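Local coordinates for protein galactose mutarotase related enzyme (Lactobacillus acidophilus, PDB 3DCD) that is of unproven function but probably binds carbohydrates and may act as a sugar isomerase, at residues F146-D151 and V216-D221; E31-Q36 and N223-N228. All coordinates share one frame; numbering follows the deposited sequence.

Interaction 1. Residues F146-D151 and V216-D221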
ATOM      1  N   PHE A 146       3.619  -1.769  -9.205  1.00 15.29           N
ATOM      2  CA  PHE A 146       3.473  -1.266 -10.583  1.00 15.12           C
ATOM      3  C   PHE A 146       4.582  -1.754 -11.482  1.00 14.98           C
ATOM      4  O   PHE A 146       5.760  -1.586 -11.144  1.00 14.55           O
ATOM      5  CB  PHE A 146       3.510   0.261 -10.602  1.00 15.35           C
ATOM      6  CG  PHE A 146       2.503   0.895  -9.699  1.00 15.28           C
ATOM      7  CD1 PHE A 146       2.920   1.626  -8.598  1.00 15.60           C
ATOM      8  CD2 PHE A 146       1.138   0.723  -9.931  1.00 14.87           C
ATOM      9  CE1 PHE A 146       1.973   2.214  -7.731  1.00 16.94           C
ATOM     10  CE2 PHE A 146       0.184   1.299  -9.083  1.00 18.61           C
ATOM     11  CZ  PHE A 146       0.611   2.056  -7.982  1.00 18.12           C
ATOM     12  N   ASN A 147       4.212  -2.323 -12.635  1.00 15.05           N
ATOM     13  CA  ASN A 147       5.189  -2.693 -13.673  1.00 14.62           C
ATOM     14  C   ASN A 147       6.018  -1.507 -14.145  1.00 15.55           C
ATOM     15  O   ASN A 147       5.506  -0.398 -14.250  1.00 16.30           O
ATOM     16  CB  ASN A 147       4.478  -3.249 -14.921  1.00 15.24           C
ATOM     17  CG  ASN A 147       3.839  -4.599 -14.695  1.00 14.65           C
ATOM     18  OD1 ASN A 147       2.810  -4.905 -15.294  1.00 20.57           O
ATOM     19  ND2 ASN A 147       4.461  -5.429 -13.883  1.00 11.72           N
ATOM     20  N   LEU A 148       7.292  -1.752 -14.458  1.00 15.73           N
ATOM     21  CA  LEU A 148       8.085  -0.820 -15.240  1.00 16.99           C
ATOM     22  C   LEU A 148       8.126  -1.430 -16.636  1.00 18.06           C
ATOM     23  O   LEU A 148       8.733  -2.485 -16.825  1.00 18.04           O
ATOM     24  CB  LEU A 148       9.504  -0.677 -14.674  1.00 16.71           C
ATOM     25  CG  LEU A 148       9.611  -0.481 -13.160  1.00 17.39           C
ATOM     26  CD1 LEU A 148      11.062  -0.467 -12.745  1.00 17.14           C
ATOM     27  CD2 LEU A 148       8.924   0.812 -12.706  1.00 18.07           C
ATOM     28  N   PRO A 149       7.457  -0.792 -17.615  1.00 19.08           N
ATOM     29  CA  PRO A 149       7.431  -1.396 -18.965  1.00 20.04           C
ATOM     30  C   PRO A 149       8.810  -1.376 -19.627  1.00 21.22           C
ATOM     31  O   PRO A 149       9.528  -0.384 -19.542  1.00 20.77           O
ATOM     32  CB  PRO A 149       6.442  -0.514 -19.739  1.00 20.11           C
ATOM     33  CG  PRO A 149       6.342   0.750 -18.945  1.00 19.91           C
ATOM     34  CD  PRO A 149       6.706   0.473 -17.538  1.00 18.90           C
ATOM     35  N   THR A 150       9.177  -2.485 -20.254  1.00 22.70           N
ATOM     36  CA  THR A 150      10.462  -2.588 -20.920  1.00 25.16           C
ATOM     37  C   THR A 150      10.301  -3.285 -22.280  1.00 26.38           C
ATOM     38  O   THR A 150      11.198  -4.004 -22.728  1.00 26.28           O
ATOM     39  CB  THR A 150      11.476  -3.362 -20.066  1.00 25.06           C
ATOM     40  OG1 THR A 150      11.002  -4.703 -19.889  1.00 26.75           O
ATOM     41  CG2 THR A 150      11.698  -2.685 -18.704  1.00 25.54           C
ATOM     42  N   ASP A 151       9.164  -3.055 -22.937  1.00 28.06           N
ATOM     43  CA  ASP A 151       8.887  -3.694 -24.234  1.00 30.12           C
ATOM     44  C   ASP A 151       9.500  -2.950 -25.423  1.00 30.19           C
ATOM     45  O   ASP A 151       9.545  -3.472 -26.534  1.00 30.32           O
ATOM     46  CB  ASP A 151       7.376  -3.915 -24.426  1.00 30.84           C
ATOM     47  CG  ASP A 151       6.828  -5.012 -23.518  1.00 34.51           C
ATOM     48  OD1 ASP A 151       7.641  -5.787 -22.970  1.00 39.45           O
ATOM     49  OD2 ASP A 151       5.591  -5.110 -23.334  1.00 38.45           O
ATOM     50  N   VAL A 216       3.234  10.963  -5.264  1.00 18.53           N
ATOM     51  CA  VAL A 216       4.444  10.298  -5.725  1.00 17.74           C
ATOM     52  C   VAL A 216       4.235   9.941  -7.211  1.00 18.58           C
ATOM     53  O   VAL A 216       3.266   9.251  -7.539  1.00 17.67           O
ATOM     54  CB  VAL A 216       4.743   9.017  -4.899  1.00 17.78           C
ATOM     55  CG1 VAL A 216       6.061   8.368  -5.363  1.00 16.84           C
ATOM     56  CG2 VAL A 216       4.782   9.329  -3.372  1.00 16.24           C
ATOM     57  N   SER A 217       5.116  10.427  -8.093  1.00 18.42           N
ATOM     58  CA  SER A 217       4.986  10.152  -9.529  1.00 19.65           C
ATOM     59  C   SER A 217       6.045   9.170  -9.950  1.00 19.61           C
ATOM     60  O   SER A 217       7.233   9.402  -9.730  1.00 20.65           O
ATOM     61  CB  SER A 217       5.199  11.408 -10.395  1.00 19.79           C
ATOM     62  OG  SER A 217       4.234  12.395 -10.127  1.00 25.37           O
ATOM     63  N   LEU A 218       5.605   8.111 -10.600  1.00 18.36           N
ATOM     64  CA  LEU A 218       6.496   7.154 -11.207  1.00 17.92           C
ATOM     65  C   LEU A 218       6.483   7.356 -12.725  1.00 17.87           C
ATOM     66  O   LEU A 218       5.431   7.269 -13.366  1.00 15.60           O
ATOM     67  CB  LEU A 218       6.062   5.749 -10.800  1.00 17.62           C
ATOM     68  CG  LEU A 218       6.652   4.584 -11.574  1.00 18.27           C
ATOM     69  CD1 LEU A 218       8.125   4.431 -11.205  1.00 18.52           C
ATOM     70  CD2 LEU A 218       5.830   3.345 -11.191  1.00 17.02           C
ATOM     71  N   ARG A 219       7.658   7.676 -13.270  1.00 17.69           N
ATOM     72  CA  ARG A 219       7.805   8.101 -14.660  1.00 19.49           C
ATOM     73  C   ARG A 219       9.095   7.591 -15.307  1.00 19.13           C
ATOM     74  O   ARG A 219       9.935   6.979 -14.649  1.00 18.78           O
ATOM     75  CB  ARG A 219       7.827   9.630 -14.718  1.00 20.31           C
ATOM     76  CG  ARG A 219       6.451  10.243 -14.514  1.00 24.70           C
ATOM     77  CD  ARG A 219       6.525  11.544 -13.775  1.00 29.89           C
ATOM     78  NE  ARG A 219       7.136  12.567 -14.600  1.00 34.87           N
ATOM     79  CZ  ARG A 219       6.494  13.268 -15.526  1.00 39.05           C
ATOM     80  NH1 ARG A 219       5.198  13.054 -15.749  1.00 41.06           N
ATOM     81  NH2 ARG A 219       7.152  14.192 -16.231  1.00 39.43           N
ATOM     82  N   THR A 220       9.209   7.850 -16.604  1.00 19.16           N
ATOM     83  CA  THR A 220      10.428   7.655 -17.361  1.00 19.01           C
ATOM     84  C   THR A 220      10.486   8.741 -18.420  1.00 20.08           C
ATOM     85  O   THR A 220       9.455   9.117 -18.996  1.00 20.50           O
ATOM     86  CB  THR A 220      10.503   6.261 -18.020  1.00 19.33           C
ATOM     87  OG1 THR A 220      11.691   6.188 -18.821  1.00 16.43           O
ATOM     88  CG2 THR A 220       9.270   5.966 -18.921  1.00 17.70           C
ATOM     89  N   ASP A 221      11.672   9.258 -18.704  1.00 19.74           N
ATOM     90  CA  ASP A 221      11.740  10.228 -19.773  1.00 20.66           C
ATOM     91  C   ASP A 221      11.865   9.566 -21.147  1.00 19.93           C
ATOM     92  O   ASP A 221      12.025  10.246 -22.151  1.00 20.52           O
ATOM     93  CB  ASP A 221      12.819  11.252 -19.494  1.00 21.83           C
ATOM     94  CG  ASP A 221      12.493  12.124 -18.264  1.00 24.72           C
ATOM     95  OD1 ASP A 221      11.300  12.206 -17.823  1.00 28.81           O
ATOM     96  OD2 ASP A 221      13.440  12.726 -17.734  1.00 28.75           O
TER
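Leu218, which meets both Phe146 and Leu148, is tied through its backbone: its N probably donates a hydrogen bond to Val227 O on the next strand of its sheet. The side chain then forks across the contact. CG is anti to the backbone N (chi1 166°), which swings the fork across; chi2 of 71° then parts its two methyls. CD2 of Leu218, the branch extended away from CA, comes within 3.9 Å of Phe146 CB, so the nearest approach is to the root of that aromatic side chain. CD1 of Leu218 takes the other partner, touching Leu148 CD2 at 4.0 Å, where the two leucines cross at about a right angle. In the beta-sandwich of this galactose mutarotase-like fold, strand 136-147 belongs to one antiparallel sheet and strand 214-220 to another, and the forked leucine joins them where the first runs out into a loop. Val250, on the strand beside 136-147, also packs against Leu148 and Leu218, while Phe146 reaches over to Val227 and Val229. Farther along, past this apolar patch, Thr220 OG1 is held by two hydrogen bonds, one to Asp158 O and one to Lys222 N.

Interaction 2. Residues E31-Q36 and N223-N228; sequences EEFMWQ and NKFHVN
Phe33 and Phe225 run alongside each other in opposite directions, joining the loop between strands 20-26 and 48-49 to residues 223-228, which lead into and include part of strand 226-232, a strand of the large antiparallel sheet of the mutarotase-like beta-sandwich. The two ring planes are nearly parallel, about 16° apart, and meet at their rims rather than stacking. Phe225 brings CE1 to the edge of the Phe33 ring, near its plane: the atom sits 4.0 Å from Phe33 CD1 and 4.1 Å from Phe33 CE1. In Phe225, CG stands anti to the backbone N (chi1 173°), and the ring extends toward Phe33. Val227 adds a second partner, its CG2 methyl lying 4.0 Å from Phe33 CD1, so one ring carbon is shared by a phenyl and a methyl group. Tyr291 meets Phe33 as well, and Val24 packs against it from strand 20-26. The loop that presents Phe33 is braced by its own side chains. Glu32 OE2 accepts from the backbone N of Met34, a selenomethionine, at 2.9 Å through its anti lone pair, and also from Val24 N, while Gln36 NE2 donates to Met34 O at 2.8 Å. Across the contact, an Asx turn leads into Phe225: Asn223 OD1 receives Phe225 N at 3.0 Å, with an N-H...O angle of 158° and the donor tilted slightly out of the amide carbonyl plane.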
ATOM      1  N   GLU A  31      -2.230  -1.789 -22.112  1.00 15.32           N
ATOM      2  CA  GLU A  31      -1.055  -1.923 -21.235  1.00 16.10           C
ATOM      3  C   GLU A  31      -1.454  -2.302 -19.801  1.00 15.80           C
ATOM      4  O   GLU A  31      -2.433  -1.783 -19.269  1.00 15.93           O
ATOM      5  CB  GLU A  31      -0.201  -0.645 -21.263  1.00 16.32           C
ATOM      6  CG  GLU A  31       0.471  -0.409 -22.621  1.00 17.97           C
ATOM      7  CD  GLU A  31       1.457   0.753 -22.647  1.00 17.61           C
ATOM      8  OE1 GLU A  31       1.790   1.315 -21.570  1.00 15.67           O
ATOM      9  OE2 GLU A  31       1.888   1.109 -23.771  1.00 21.88           O
ATOM     10  N   GLU A  32      -0.713  -3.232 -19.189  1.00 15.78           N
ATOM     11  CA  GLU A  32      -1.008  -3.713 -17.840  1.00 15.66           C
ATOM     12  C   GLU A  32      -0.171  -2.959 -16.823  1.00 15.55           C
ATOM     13  O   GLU A  32       1.060  -2.995 -16.879  1.00 15.96           O
ATOM     14  CB  GLU A  32      -0.702  -5.206 -17.720  1.00 15.88           C
ATOM     15  CG  GLU A  32      -0.762  -5.753 -16.271  1.00 16.94           C
ATOM     16  CD  GLU A  32      -2.144  -5.645 -15.652  1.00 17.07           C
ATOM     17  OE1 GLU A  32      -3.071  -6.299 -16.159  1.00 17.41           O
ATOM     18  OE2 GLU A  32      -2.306  -4.904 -14.651  1.00 16.96           O
ATOM     19  N   PHE A  33      -0.818  -2.280 -15.885  1.00 15.08           N
ATOM     20  CA  PHE A  33      -0.074  -1.445 -14.943  1.00 15.06           C
ATOM     21  C   PHE A  33       0.396  -2.176 -13.698  1.00 15.58           C
ATOM     22  O   PHE A  33       1.387  -1.773 -13.096  1.00 16.22           O
ATOM     23  CB  PHE A  33      -0.868  -0.182 -14.584  1.00 14.63           C
ATOM     24  CG  PHE A  33      -1.002   0.761 -15.738  1.00 15.17           C
ATOM     25  CD1 PHE A  33       0.005   1.682 -16.007  1.00 14.89           C
ATOM     26  CD2 PHE A  33      -2.107   0.703 -16.583  1.00 15.46           C
ATOM     27  CE1 PHE A  33      -0.094   2.564 -17.104  1.00 15.37           C
ATOM     28  CE2 PHE A  33      -2.218   1.570 -17.674  1.00 16.04           C
ATOM     29  CZ  PHE A  33      -1.204   2.497 -17.935  1.00 14.60           C
HETATM   30  N   MSE A  34      -0.301  -3.243 -13.326  1.00 15.25           N
HETATM   31  CA  MSE A  34      -0.013  -3.947 -12.081  1.00 15.60           C
HETATM   32  C   MSE A  34       0.952  -5.107 -12.269  1.00 15.53           C
HETATM   33  O   MSE A  34       0.801  -5.915 -13.197  1.00 15.36           O
HETATM   34  CB  MSE A  34      -1.295  -4.499 -11.454  1.00 15.23           C
HETATM   35  CG  MSE A  34      -2.390  -3.480 -11.288  1.00 16.80           C
HETATM   36 SE   MSE A  34      -1.860  -1.857 -10.274  1.00 29.16          SE
HETATM   37  CE  MSE A  34      -1.259  -2.683  -8.638  1.00 16.92           C
ATOM     38  N   TRP A  35       1.927  -5.173 -11.366  1.00 15.68           N
ATOM     39  CA  TRP A  35       2.805  -6.332 -11.196  1.00 16.06           C
ATOM     40  C   TRP A  35       1.983  -7.623 -11.115  1.00 16.37           C
ATOM     41  O   TRP A  35       0.980  -7.683 -10.395  1.00 16.22           O
ATOM     42  CB  TRP A  35       3.648  -6.138  -9.939  1.00 16.04           C
ATOM     43  CG  TRP A  35       4.417  -7.356  -9.458  1.00 16.35           C
ATOM     44  CD1 TRP A  35       4.175  -8.081  -8.323  1.00 16.20           C
ATOM     45  CD2 TRP A  35       5.554  -7.958 -10.077  1.00 16.28           C
ATOM     46  NE1 TRP A  35       5.097  -9.095  -8.194  1.00 15.79           N
ATOM     47  CE2 TRP A  35       5.955  -9.040  -9.258  1.00 17.62           C
ATOM     48  CE3 TRP A  35       6.282  -7.685 -11.236  1.00 17.46           C
ATOM     49  CZ2 TRP A  35       7.039  -9.856  -9.576  1.00 15.88           C
ATOM     50  CZ3 TRP A  35       7.362  -8.511 -11.552  1.00 16.17           C
ATOM     51  CH2 TRP A  35       7.727  -9.573 -10.721  1.00 15.91           C
ATOM     52  N   GLN A  36       2.402  -8.644 -11.870  1.00 15.96           N
ATOM     53  CA  GLN A  36       1.584  -9.854 -12.034  1.00 15.83           C
ATOM     54  C   GLN A  36       1.967 -11.000 -11.104  1.00 16.26           C
ATOM     55  O   GLN A  36       1.641 -12.163 -11.366  1.00 15.67           O
ATOM     56  CB  GLN A  36       1.550 -10.290 -13.505  1.00 16.10           C
ATOM     57  CG  GLN A  36       0.718  -9.322 -14.348  1.00 16.23           C
ATOM     58  CD  GLN A  36      -0.704  -9.208 -13.803  1.00 16.52           C
ATOM     59  OE1 GLN A  36      -1.420 -10.211 -13.719  1.00 16.63           O
ATOM     60  NE2 GLN A  36      -1.110  -7.992 -13.410  1.00 15.64           N
ATOM     61  N   ASN A 223       9.370   7.656 -22.458  1.00 16.17           N
ATOM     62  CA  ASN A 223       8.021   7.615 -23.055  1.00 15.65           C
ATOM     63  C   ASN A 223       7.007   8.211 -22.085  1.00 15.41           C
ATOM     64  O   ASN A 223       7.401   8.830 -21.086  1.00 15.99           O
ATOM     65  CB  ASN A 223       7.628   6.196 -23.480  1.00 15.83           C
ATOM     66  CG  ASN A 223       7.641   5.212 -22.324  1.00 14.50           C
ATOM     67  OD1 ASN A 223       7.051   5.458 -21.272  1.00 15.42           O
ATOM     68  ND2 ASN A 223       8.296   4.080 -22.523  1.00 16.55           N
ATOM     69  N   LYS A 224       5.719   8.023 -22.365  1.00 14.31           N
ATOM     70  CA  LYS A 224       4.659   8.763 -21.662  1.00 14.35           C
ATOM     71  C   LYS A 224       4.142   8.045 -20.418  1.00 14.66           C
ATOM     72  O   LYS A 224       3.183   8.492 -19.778  1.00 14.23           O
ATOM     73  CB  LYS A 224       3.517   9.092 -22.640  1.00 14.50           C
ATOM     74  CG  LYS A 224       3.973  10.012 -23.773  1.00 12.02           C
ATOM     75  CD  LYS A 224       3.187   9.826 -25.068  1.00  8.43           C
ATOM     76  CE  LYS A 224       3.639  10.849 -26.078  1.00 12.56           C
ATOM     77  NZ  LYS A 224       2.869  10.720 -27.339  1.00 13.61           N
ATOM     78  N   PHE A 225       4.797   6.942 -20.067  1.00 14.85           N
ATOM     79  CA  PHE A 225       4.436   6.160 -18.893  1.00 15.42           C
ATOM     80  C   PHE A 225       4.475   7.012 -17.616  1.00 16.33           C
ATOM     81  O   PHE A 225       5.468   7.682 -17.320  1.00 15.77           O
ATOM     82  CB  PHE A 225       5.351   4.939 -18.745  1.00 15.51           C
ATOM     83  CG  PHE A 225       5.147   4.179 -17.455  1.00 16.54           C
ATOM     84  CD1 PHE A 225       4.116   3.275 -17.335  1.00 16.31           C
ATOM     85  CD2 PHE A 225       5.992   4.392 -16.359  1.00 18.30           C
ATOM     86  CE1 PHE A 225       3.912   2.568 -16.140  1.00 16.26           C
ATOM     87  CE2 PHE A 225       5.806   3.690 -15.178  1.00 15.85           C
ATOM     88  CZ  PHE A 225       4.758   2.780 -15.070  1.00 17.12           C
ATOM     89  N   HIS A 226       3.395   6.954 -16.854  1.00 16.63           N
ATOM     90  CA  HIS A 226       3.249   7.804 -15.682  1.00 17.94           C
ATOM     91  C   HIS A 226       2.193   7.183 -14.785  1.00 18.27           C
ATOM     92  O   HIS A 226       1.034   7.052 -15.179  1.00 17.97           O
ATOM     93  CB  HIS A 226       2.854   9.222 -16.132  1.00 18.47           C
ATOM     94  CG  HIS A 226       2.730  10.218 -15.022  1.00 21.41           C
ATOM     95  ND1 HIS A 226       3.209   9.993 -13.747  1.00 24.10           N
ATOM     96  CD2 HIS A 226       2.216  11.468 -15.011  1.00 24.94           C
ATOM     97  CE1 HIS A 226       2.963  11.046 -12.990  1.00 23.81           C
ATOM     98  NE2 HIS A 226       2.360  11.955 -13.732  1.00 27.87           N
ATOM     99  N   VAL A 227       2.614   6.771 -13.589  1.00 18.14           N
ATOM    100  CA  VAL A 227       1.705   6.348 -12.550  1.00 17.43           C
ATOM    101  C   VAL A 227       1.832   7.369 -11.419  1.00 17.80           C
ATOM    102  O   VAL A 227       2.932   7.635 -10.921  1.00 17.77           O
ATOM    103  CB  VAL A 227       2.016   4.925 -12.048  1.00 17.33           C
ATOM    104  CG1 VAL A 227       1.239   4.632 -10.785  1.00 18.14           C
ATOM    105  CG2 VAL A 227       1.683   3.892 -13.145  1.00 16.83           C
ATOM    106  N   ASN A 228       0.705   7.955 -11.040  1.00 17.70           N
ATOM    107  CA  ASN A 228       0.692   8.943  -9.966  1.00 18.61           C
ATOM    108  C   ASN A 228      -0.087   8.454  -8.758  1.00 17.80           C
ATOM    109  O   ASN A 228      -1.208   7.956  -8.912  1.00 18.31           O
ATOM    110  CB  ASN A 228       0.121  10.242 -10.491  1.00 20.33           C
ATOM    111  CG  ASN A 228       0.651  11.421  -9.756  1.00 26.08           C
ATOM    112  OD1 ASN A 228       0.301  11.662  -8.592  1.00 32.50           O
ATOM    113  ND2 ASN A 228       1.528  12.163 -10.414  1.00 31.62           N
TER

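Overall arrangement
Both contacts are buried and apolar, with centres about 6 Å apart, and interaction 1 is nested along the chain inside the loop closed by interaction 2. They use neighbouring strands of the same sheet, 214-220 and 226-232, and differ in what each strand meets: the end of a strand from another sheet in interaction 1, an irregular loop in interaction 2. Aliphatic branches dominate the first, aromatic rings and a valine methyl the second, where side-chain hydrogen bonds also shape the loop. Phe225 also packs on Leu218, which links the two apolar contacts. The other two segments are tied as well, by a probable hydrogen bond of 2.9 Å from Asn147 N to Phe33 O.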